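Local coordinates for protein putative ABC transporter subunit, substrate-binding component (Rhodopseudomonas palustris, PDB 4EVQ) that binds 4-hydroxybenzoate as the solute-binding component of an ABC transporter, probably handing lignin-derived aromatic compounds to the membrane part for uptake, at residues G143-K148 / P234-G239; F240-V245 / Y346-K351. All coordinates share one frame; numbering follows the deposited sequence. Where two conformers were deposited one is given.

In the fold
Following the chain from its N terminus, helix 135-148 comes first, and contact 1 closes an 85-residue loop when strand 235-238 returns beside that helix. The chain then runs straight from 234-239 into 240-245, where contact 2 opens; its loop of 100 residues closes on strand 345-351. The two loops are therefore in series, neither nested nor crossing, with centres about 11 Å apart. Contact 1 ties a helix to the seven-stranded mixed sheet, whereas contact 2 ties the segment leaving strand 235-238 to a later strand of that sheet. The contacts also touch directly, since Trp-236 CZ3 packs against Leu-347 CD1 at 3.6 Å.

Contact 1 (G143-K148 / P234-G239)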
loop_
_atom_site.group_PDB
_atom_site.type_symbol
_atom_site.label_atom_id
_atom_site.label_comp_id
_atom_site.label_asym_id
_atom_site.label_seq_id
_atom_site.Cartn_x
_atom_site.Cartn_y
_atom_site.Cartn_z
ATOM N N GLY A 143 -5.191 15.317 -0.948
ATOM C CA GLY A 143 -5.625 16.600 -1.485
ATOM C C GLY A 143 -6.554 17.364 -0.561
ATOM O O GLY A 143 -6.462 18.583 -0.418
ATOM N N ASP A 144 -7.475 16.651 0.076
ATOM C CA ASP A 144 -8.392 17.317 0.997
ATOM C C ASP A 144 -7.638 17.880 2.204
ATOM O O ASP A 144 -7.946 18.969 2.680
ATOM C CB ASP A 144 -9.464 16.313 1.444
ATOM C CG ASP A 144 -10.691 16.983 2.051
ATOM O OD1 ASP A 144 -11.170 18.014 1.545
ATOM O OD2 ASP A 144 -11.116 16.479 3.079
ATOM N N ALA A 145 -6.642 17.155 2.719
ATOM C CA ALA A 145 -5.849 17.656 3.827
ATOM C C ALA A 145 -5.067 18.911 3.434
ATOM O O ALA A 145 -4.901 19.849 4.220
ATOM C CB ALA A 145 -4.886 16.566 4.280
HETATM N N MSE A 146 -4.618 18.962 2.189
HETATM C CA MSE A 146 -3.874 20.115 1.709
HETATM C C MSE A 146 -4.800 21.333 1.606
HETATM O O MSE A 146 -4.385 22.455 1.930
HETATM C CB MSE A 146 -3.173 19.772 0.387
HETATM C CG MSE A 146 -2.078 18.763 0.627
HETATM SE SE MSE A 146 -1.420 17.834 -0.935
HETATM C CE MSE A 146 -0.445 19.331 -1.668
ATOM N N ILE A 147 -6.015 21.134 1.118
ATOM C CA ILE A 147 -6.983 22.249 1.090
ATOM C C ILE A 147 -7.238 22.700 2.515
ATOM O O ILE A 147 -7.265 23.921 2.780
ATOM C CB ILE A 147 -8.248 21.802 0.375
ATOM C CG1 ILE A 147 -8.008 21.596 -1.142
ATOM C CG2 ILE A 147 -9.394 22.832 0.631
ATOM C CD1 ILE A 147 -7.598 22.835 -1.927
ATOM N N LYS A 148 -7.435 21.768 3.433
ATOM C CA LYS A 148 -7.730 22.139 4.823
ATOM C C LYS A 148 -6.572 22.933 5.421
ATOM O O LYS A 148 -6.786 23.844 6.261
ATOM C CB LYS A 148 -8.044 20.864 5.611
ATOM C CG LYS A 148 -8.461 21.022 7.059
ATOM C CD LYS A 148 -8.760 19.674 7.727
ATOM C CE LYS A 148 -9.199 19.892 9.182
ATOM N NZ LYS A 148 -9.412 18.632 9.925
ATOM N N PRO A 234 6.620 23.667 0.520
ATOM C CA PRO A 234 6.370 22.439 1.303
ATOM C C PRO A 234 6.005 21.261 0.428
ATOM O O PRO A 234 5.246 21.347 -0.515
ATOM C CB PRO A 234 5.189 22.799 2.165
ATOM C CG PRO A 234 4.509 23.904 1.488
ATOM C CD PRO A 234 5.587 24.691 0.768
ATOM N N LEU A 235 6.619 20.141 0.805
ATOM C CA LEU A 235 6.417 18.830 0.167
ATOM C C LEU A 235 5.391 18.024 0.931
ATOM O O LEU A 235 5.467 17.853 2.149
ATOM C CB LEU A 235 7.756 18.133 0.085
ATOM C CG LEU A 235 7.740 16.709 -0.542
ATOM C CD1 LEU A 235 7.230 16.795 -1.978
ATOM C CD2 LEU A 235 9.116 16.123 -0.526
ATOM N N TRP A 236 4.477 17.489 0.150
ATOM C CA TRP A 236 3.414 16.605 0.599
ATOM C C TRP A 236 3.335 15.367 -0.285
ATOM O O TRP A 236 3.764 15.376 -1.414
ATOM C CB TRP A 236 2.083 17.321 0.430
ATOM C CG TRP A 236 1.721 18.368 1.442
ATOM C CD1 TRP A 236 2.245 19.626 1.557
ATOM C CD2 TRP A 236 0.745 18.236 2.461
ATOM N NE1 TRP A 236 1.638 20.290 2.608
ATOM C CE2 TRP A 236 0.716 19.461 3.178
ATOM C CE3 TRP A 236 -0.105 17.206 2.847
ATOM C CZ2 TRP A 236 -0.144 19.673 4.236
ATOM C CZ3 TRP A 236 -0.953 17.427 3.922
ATOM C CH2 TRP A 236 -0.989 18.665 4.576
ATOM N N GLY A 237 2.739 14.305 0.251
ATOM C CA GLY A 237 2.393 13.162 -0.583
ATOM C C GLY A 237 1.606 12.163 0.210
ATOM O O GLY A 237 1.443 12.285 1.404
ATOM N N PRO A 238 1.109 11.140 -0.477
ATOM C CA PRO A 238 0.685 9.953 0.266
ATOM C C PRO A 238 1.862 9.406 1.050
ATOM O O PRO A 238 2.997 9.590 0.676
ATOM C CB PRO A 238 0.244 8.999 -0.845
ATOM C CG PRO A 238 1.189 9.349 -2.008
ATOM C CD PRO A 238 1.340 10.866 -1.903
ATOM N N GLY A 239 1.618 8.709 2.144
ATOM C CA GLY A 239 2.679 8.328 3.038
ATOM C C GLY A 239 3.712 7.350 2.550
ATOM O O GLY A 239 4.732 7.185 3.211
#
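Met-146, a selenomethionine in this crystal, lies over one face of the Trp-236 indole, and its side chain can be traced atom by atom across the ring. CB stands back from the indole. The approach begins at CG: anti to the carbonyl carbon, it directs the chain over the ring and comes within 3.4 Å of Trp-236 CE3. This is a CH-pi contact: Met-146 CG sits 3.5 Å from the centroid of the six-membered ring and 20° off its normal, displaced toward the rim. SE, the next atom, has moved toward the root of the indole and packs at 3.8 Å from Trp-236 CB. It views the five-membered ring obliquely, 39° off the normal, in a Met-aromatic contact. A bend at chi3 (73°) then keeps the terminal CE close to the tryptophan, 3.9 Å from Trp-236 CB. The two side chains run antiparallel, the methionine tip beside the base of the tryptophan. Such helix-on-sheet packing belongs to the alpha/beta fold of type I periplasmic binding proteins: strand 235-238 runs parallel between 209-213 and 257-260, and helix 135-148 covers one face of their sheet. Leu-235, the neighbour of Trp-236 in the strand, points away from the helix and meets Leu-241. With 8.2 Å between Met-146 CA and Trp-236 CA, the two side chains together fill the space between helix and strand. An alanine in place of Trp-236 is likely to open a gap between helix and strand, leaving Met-146 CG and SE without the ring they rest on. Ala-145 adds a smaller apolar contact, its CB lying 4.0 Å from Trp-236 CZ3. Farther round, Phe-171 and Phe-175 of helix 162-177 pack on Met-146, while Leu-151 touches both Met-146 and Trp-236.

Contact 2 (F240-V245 / Y346-K351); sequences FLTDGV and YLRELK. With PHB (p-hydroxybenzoic acid), chain H.
Both terminal nitrogens of Arg-348 converge on one carboxylate oxygen of Asp-243, a salt bridge made end-on. A bend at chi3 (-51°) turns the guanidinium that way, and the bonds from Arg-348 NH1 and NH2 to Asp-243 OD1 are each 2.9 Å long and bent, both near 145°. OD1 lies almost exactly in the guanidinium plane, the carboxylate plane 29° from it; NH2 meets OD1 nearly along its C-O axis, NH1 from the syn side, somewhat out of the carboxylate plane. This is the tight end of the contact. Toward Leu-350 it relaxes: Thr-242 OG1 lies 3.2 Å from Arg-348 NH2 at an angle too poor for a hydrogen bond, and beyond it Thr-242 CG2 merely packs against Leu-350 CD2 at 3.7 Å. Past Leu-350 the chain reaches solvent at the exposed Lys-351, although the four touching residues are themselves buried. On the pocket side, the same short segment presents Phe-240 to the bound p-hydroxybenzoic acid, whose C5 sits 3.8 Å above the centre of the phenyl face. The ligand hydroxyl O4 comes within 3.2 Å of Phe-240 CB. Further hydrogen bonds hold both charged groups: Asp-243 OD2 accepts from Val-288 N, and Arg-348 NE is hydrogen-bonded to Thr-258 OG1. Buried opposite charges so paired probably neutralise one another and probably help to fix the loop after the short 3-10 segment bearing Phe-240.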
loop_
_atom_site.group_PDB
_atom_site.type_symbol
_atom_site.label_atom_id
_atom_site.label_comp_id
_atom_site.label_asym_id
_atom_site.label_seq_id
_atom_site.Cartn_x
_atom_site.Cartn_y
_atom_site.Cartn_z
ATOM N N PHE A 240 3.457 6.746 1.406
ATOM C CA PHE A 240 4.471 5.935 0.744
ATOM C C PHE A 240 5.731 6.740 0.459
ATOM O O PHE A 240 6.810 6.171 0.309
ATOM C CB PHE A 240 3.928 5.322 -0.551
ATOM C CG PHE A 240 2.539 4.810 -0.420
ATOM C CD1 PHE A 240 2.277 3.748 0.418
ATOM C CD2 PHE A 240 1.487 5.448 -1.054
ATOM C CE1 PHE A 240 0.981 3.321 0.597
ATOM C CE2 PHE A 240 0.170 5.019 -0.833
ATOM C CZ PHE A 240 -0.068 3.976 -0.013
ATOM N N LEU A 241 5.589 8.063 0.339
ATOM C CA LEU A 241 6.723 8.944 0.014
ATOM C C LEU A 241 7.763 8.884 1.119
ATOM O O LEU A 241 8.930 9.057 0.831
ATOM C CB LEU A 241 6.178 10.359 -0.120
ATOM C CG LEU A 241 7.200 11.439 -0.451
ATOM C CD1 LEU A 241 7.855 11.190 -1.796
ATOM C CD2 LEU A 241 6.533 12.824 -0.409
ATOM N N THR A 242 7.374 8.659 2.379
ATOM C CA THR A 242 8.314 8.632 3.483
ATOM C C THR A 242 8.479 7.291 4.177
ATOM O O THR A 242 9.484 7.070 4.860
ATOM C CB THR A 242 7.973 9.726 4.523
ATOM O OG1 THR A 242 6.653 9.507 5.071
ATOM C CG2 THR A 242 7.986 11.096 3.895
ATOM N N ASP A 243 7.489 6.392 4.041
ATOM C CA ASP A 243 7.581 5.163 4.807
ATOM C C ASP A 243 8.759 4.280 4.385
ATOM O O ASP A 243 8.939 3.985 3.220
ATOM C CB ASP A 243 6.272 4.367 4.738
ATOM C CG ASP A 243 5.397 4.581 5.966
ATOM O OD1 ASP A 243 5.185 5.752 6.359
ATOM O OD2 ASP A 243 4.904 3.569 6.557
ATOM N N GLY A 244 9.559 3.898 5.368
ATOM C CA GLY A 244 10.719 3.070 5.158
ATOM C C GLY A 244 12.016 3.786 4.899
ATOM O O GLY A 244 13.044 3.126 4.886
ATOM N N VAL A 245 11.967 5.095 4.656
ATOM C CA VAL A 245 13.159 5.860 4.257
ATOM C C VAL A 245 13.434 6.980 5.225
ATOM O O VAL A 245 14.332 7.784 4.965
ATOM C CB VAL A 245 13.072 6.370 2.819
ATOM C CG1 VAL A 245 12.987 5.181 1.819
ATOM C CG2 VAL A 245 11.975 7.374 2.606
ATOM N N TYR A 346 -4.600 9.189 8.452
ATOM C CA TYR A 346 -4.004 10.148 9.373
ATOM C C TYR A 346 -3.106 11.151 8.656
ATOM O O TYR A 346 -2.378 10.791 7.727
ATOM C CB TYR A 346 -3.169 9.386 10.415
ATOM C CG TYR A 346 -3.888 8.171 11.024
ATOM C CD1 TYR A 346 -4.805 8.316 12.055
ATOM C CD2 TYR A 346 -3.634 6.879 10.576
ATOM C CE1 TYR A 346 -5.453 7.214 12.605
ATOM C CE2 TYR A 346 -4.285 5.772 11.116
ATOM C CZ TYR A 346 -5.188 5.952 12.144
ATOM O OH TYR A 346 -5.863 4.879 12.725
ATOM N N LEU A 347 -3.160 12.404 9.102
ATOM C CA LEU A 347 -2.208 13.411 8.713
ATOM C C LEU A 347 -0.954 13.178 9.523
ATOM O O LEU A 347 -1.037 12.930 10.718
ATOM C CB LEU A 347 -2.783 14.812 8.987
ATOM C CG LEU A 347 -1.854 15.990 8.669
ATOM C CD1 LEU A 347 -1.624 16.087 7.159
ATOM C CD2 LEU A 347 -2.475 17.289 9.240
ATOM N N ARG A 348 0.196 13.247 8.870
ATOM C CA ARG A 348 1.470 12.958 9.512
ATOM C C ARG A 348 2.509 13.992 9.115
ATOM O O ARG A 348 2.410 14.593 8.060
ATOM C CB ARG A 348 2.012 11.590 9.088
ATOM C CG ARG A 348 0.923 10.513 9.042
ATOM C CD ARG A 348 1.421 9.153 8.683
ATOM N NE ARG A 348 2.240 9.146 7.478
ATOM C CZ ARG A 348 3.094 8.178 7.163
ATOM N NH1 ARG A 348 3.159 7.094 7.908
ATOM N NH2 ARG A 348 3.883 8.306 6.133
ATOM N N GLU A 349 3.544 14.103 9.920
ATOM C CA GLU A 349 4.716 14.890 9.556
ATOM C C GLU A 349 5.943 14.069 9.874
ATOM O O GLU A 349 6.019 13.428 10.935
ATOM C CB GLU A 349 4.775 16.218 10.352
ATOM C CG GLU A 349 5.942 17.117 9.992
ATOM C CD GLU A 349 5.927 18.425 10.742
ATOM O OE1 GLU A 349 4.906 18.741 11.368
ATOM O OE2 GLU A 349 6.963 19.112 10.693
ATOM N N LEU A 350 6.926 14.108 8.993
ATOM C CA LEU A 350 8.190 13.471 9.276
ATOM C C LEU A 350 8.975 14.402 10.186
ATOM O O LEU A 350 9.209 15.576 9.845
ATOM C CB LEU A 350 8.879 13.170 7.945
ATOM C CG LEU A 350 10.199 12.474 7.852
ATOM C CD1 LEU A 350 10.175 11.249 8.758
ATOM C CD2 LEU A 350 10.504 12.170 6.392
ATOM N N LYS A 351 9.305 13.932 11.385
ATOM C CA LYS A 351 10.055 14.719 12.354
ATOM C C LYS A 351 10.923 13.785 13.141
ATOM O O LYS A 351 10.441 12.840 13.755
ATOM C CB LYS A 351 9.101 15.429 13.308
ATOM C CG LYS A 351 9.761 16.652 13.948
ATOM C CD LYS A 351 10.120 17.739 12.907
ATOM C CE LYS A 351 10.865 18.865 13.555
ATOM N NZ LYS A 351 12.267 18.821 13.139
HETATM C "C1'" PHB H . 1.419 0.644 -6.577
HETATM O "O1'" PHB H . 1.984 0.459 -7.680
HETATM O "O2'" PHB H . 0.159 0.415 -6.395
HETATM C C1 PHB H . 2.156 1.127 -5.391
HETATM C C2 PHB H . 3.533 0.917 -5.311
HETATM C C3 PHB H . 4.234 1.385 -4.211
HETATM C C4 PHB H . 3.580 2.057 -3.231
HETATM C C5 PHB H . 2.212 2.257 -3.277
HETATM C C6 PHB H . 1.532 1.795 -4.364
HETATM O O4 PHB H . 4.245 2.522 -2.157
#